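Local coordinates for protein DNA polymerase III subunit beta (Helicobacter pylori 26695, PDB 4S3I) that forms a sliding clamp that tethers DNA polymerases and other proteins to DNA and so confers processivity, at residues 355-360 with 364-369. Residues are numbered along the deposited sequence; the frame is centred on the assembly and turned at random.
Sequences SLDEKQ and NAKIST
With CG of Lys366 set opposite its carbonyl carbon (chi1 -53°) and every later torsion extended, the chain runs straight across to the type I beta turn of Leu356 to Lys359, its CD passing 3.7 Å from Asp357 O. Lysine suits this place because a long, flexible chain carries N-H donors to the carbonyls of the first and last residues of the turn. NZ gives a hydrogen bond to Lys359 O at 2.6 Å, coming from above the carbonyl plane, and another to Leu356 O at 3.0 Å, with a C=O...N angle of 147°. Leu356 O also accepts the turn's own bond from Lys359 N, and the two donors arrive from opposite faces of its plane. A third donor goes to water 1, which is hydrogen-bonded to Ser355 O.

The Asp357 side chain runs antiparallel alongside that of Lys366, CG anti to its backbone N (chi1 170°), which lays OD1 3.6 Å from Lys366 CB. The short side chain holds OD1 where waters 2 and 3 both bond to it. Water 2 also donates to Ile367 O; water 3 lies within hydrogen-bonding distance of Lys366 O and Ser368 OG too, and cannot donate to all three at once. Ser368, whose small hydroxyl suits a buried place on strand 368-371, is bonded as well to Gln353 of the adjoining strand 350-354.

The ammonium among backbone carbonyls probably helps hold the loop between these two antiparallel strands in shape; Asp357 OD1 stays 6.0 Å from NZ, too far for a salt bridge, so any attraction is probably long-range and modest.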
loop_
_atom_site.group_PDB
_atom_site.type_symbol
_atom_site.label_atom_id
_atom_site.label_comp_id
_atom_site.label_asym_id
_atom_site.label_seq_id
_atom_site.Cartn_x
_atom_site.Cartn_y
_atom_site.Cartn_z
ATOM N N SER A 355 -26.208 -15.450 -14.427
ATOM C CA SER A 355 -27.566 -15.639 -14.888
ATOM C C SER A 355 -27.480 -15.518 -16.409
ATOM O O SER A 355 -26.680 -14.714 -16.921
ATOM C CB SER A 355 -28.460 -14.543 -14.292
ATOM O OG SER A 355 -29.810 -14.714 -14.661
ATOM N N LEU A 356 -28.281 -16.300 -17.135
ATOM C CA LEU A 356 -28.262 -16.276 -18.608
ATOM C C LEU A 356 -26.859 -16.538 -19.190
ATOM O O LEU A 356 -26.475 -15.900 -20.177
ATOM C CB LEU A 356 -28.764 -14.930 -19.158
ATOM C CG LEU A 356 -30.112 -14.360 -18.720
ATOM C CD1 LEU A 356 -30.420 -13.092 -19.514
ATOM C CD2 LEU A 356 -31.220 -15.377 -18.891
ATOM N N ASP A 357 -26.098 -17.445 -18.572
ATOM C CA ASP A 357 -24.759 -17.799 -19.057
ATOM C C ASP A 357 -24.826 -18.262 -20.506
ATOM O O ASP A 357 -23.904 -18.024 -21.289
ATOM C CB ASP A 357 -24.136 -18.906 -18.203
ATOM C CG ASP A 357 -22.847 -19.470 -18.822
ATOM O OD1 ASP A 357 -21.767 -18.893 -18.574
ATOM O OD2 ASP A 357 -22.909 -20.485 -19.558
ATOM N N GLU A 358 -25.932 -18.916 -20.857
ATOM C CA GLU A 358 -26.112 -19.475 -22.193
ATOM C C GLU A 358 -26.273 -18.393 -23.258
ATOM O O GLU A 358 -26.114 -18.656 -24.456
ATOM C CB GLU A 358 -27.319 -20.425 -22.223
ATOM C CG GLU A 358 -28.680 -19.719 -22.219
ATOM C CD GLU A 358 -29.127 -19.277 -20.827
ATOM O OE1 GLU A 358 -28.490 -19.682 -19.828
ATOM O OE2 GLU A 358 -30.122 -18.525 -20.733
ATOM N N LYS A 359 -26.592 -17.175 -22.829
ATOM C CA LYS A 359 -26.806 -16.093 -23.787
ATOM C C LYS A 359 -25.492 -15.622 -24.420
ATOM O O LYS A 359 -24.471 -15.480 -23.743
ATOM C CB LYS A 359 -27.547 -14.919 -23.144
ATOM C CG LYS A 359 -27.808 -13.766 -24.102
ATOM C CD LYS A 359 -28.564 -12.649 -23.408
ATOM C CE LYS A 359 -28.988 -11.579 -24.402
ATOM N NZ LYS A 359 -30.054 -10.703 -23.829
ATOM N N GLN A 360 -25.527 -15.391 -25.726
ATOM C CA GLN A 360 -24.334 -15.006 -26.477
ATOM C C GLN A 360 -23.825 -13.609 -26.107
ATOM O O GLN A 360 -24.602 -12.653 -26.021
ATOM C CB GLN A 360 -24.610 -15.083 -27.985
ATOM C CG GLN A 360 -25.123 -16.443 -28.453
ATOM C CD GLN A 360 -25.042 -16.616 -29.962
ATOM O OE1 GLN A 360 -24.045 -16.251 -30.589
ATOM N NE2 GLN A 360 -26.095 -17.175 -30.553
ATOM N N ASN A 364 -17.277 -9.712 -23.716
ATOM C CA ASN A 364 -16.953 -10.209 -22.385
ATOM C C ASN A 364 -16.870 -11.729 -22.338
ATOM O O ASN A 364 -17.493 -12.425 -23.136
ATOM C CB ASN A 364 -18.046 -9.748 -21.427
ATOM C CG ASN A 364 -19.447 -10.025 -21.984
ATOM O OD1 ASN A 364 -19.844 -9.456 -23.011
ATOM N ND2 ASN A 364 -20.195 -10.908 -21.316
ATOM N N ALA A 365 -16.104 -12.245 -21.387
ATOM C CA ALA A 365 -16.088 -13.678 -21.147
ATOM C C ALA A 365 -17.081 -13.968 -20.023
ATOM O O ALA A 365 -17.172 -13.186 -19.075
ATOM C CB ALA A 365 -14.708 -14.125 -20.743
ATOM N N LYS A 366 -17.791 -15.091 -20.097
ATOM C CA LYS A 366 -18.609 -15.525 -18.960
ATOM C C LYS A 366 -17.984 -16.737 -18.297
ATOM O O LYS A 366 -17.921 -17.820 -18.876
ATOM C CB LYS A 366 -20.046 -15.820 -19.384
ATOM C CG LYS A 366 -20.710 -14.674 -20.130
ATOM C CD LYS A 366 -22.195 -14.938 -20.302
ATOM C CE LYS A 366 -22.851 -13.869 -21.159
ATOM N NZ LYS A 366 -24.279 -14.248 -21.410
ATOM N N ILE A 367 -17.518 -16.532 -17.075
ATOM C CA ILE A 367 -16.767 -17.539 -16.341
ATOM C C ILE A 367 -17.723 -18.291 -15.417
ATOM O O ILE A 367 -18.592 -17.680 -14.792
ATOM C CB ILE A 367 -15.639 -16.880 -15.488
ATOM C CG1 ILE A 367 -14.365 -16.672 -16.319
ATOM C CG2 ILE A 367 -15.272 -17.751 -14.293
ATOM C CD1 ILE A 367 -14.554 -15.946 -17.624
ATOM N N SER A 368 -17.565 -19.610 -15.348
ATOM C CA SER A 368 -18.321 -20.449 -14.430
ATOM C C SER A 368 -17.301 -21.056 -13.500
ATOM O O SER A 368 -16.180 -21.346 -13.928
ATOM C CB SER A 368 -19.046 -21.568 -15.203
ATOM O OG SER A 368 -19.958 -21.029 -16.136
ATOM N N THR A 369 -17.665 -21.248 -12.235
ATOM C CA THR A 369 -16.752 -21.880 -11.297
ATOM C C THR A 369 -17.378 -23.113 -10.650
ATOM O O THR A 369 -18.502 -23.062 -10.122
ATOM C CB THR A 369 -16.291 -20.907 -10.195
ATOM O OG1 THR A 369 -15.697 -19.738 -10.780
ATOM C CG2 THR A 369 -15.274 -21.595 -9.284
HETATM O O HOH W 1 -25.095 -13.625 -18.535
HETATM O O HOH W 2 -21.059 -17.714 -16.212
HETATM O O HOH W 3 -19.033 -20.011 -18.401
#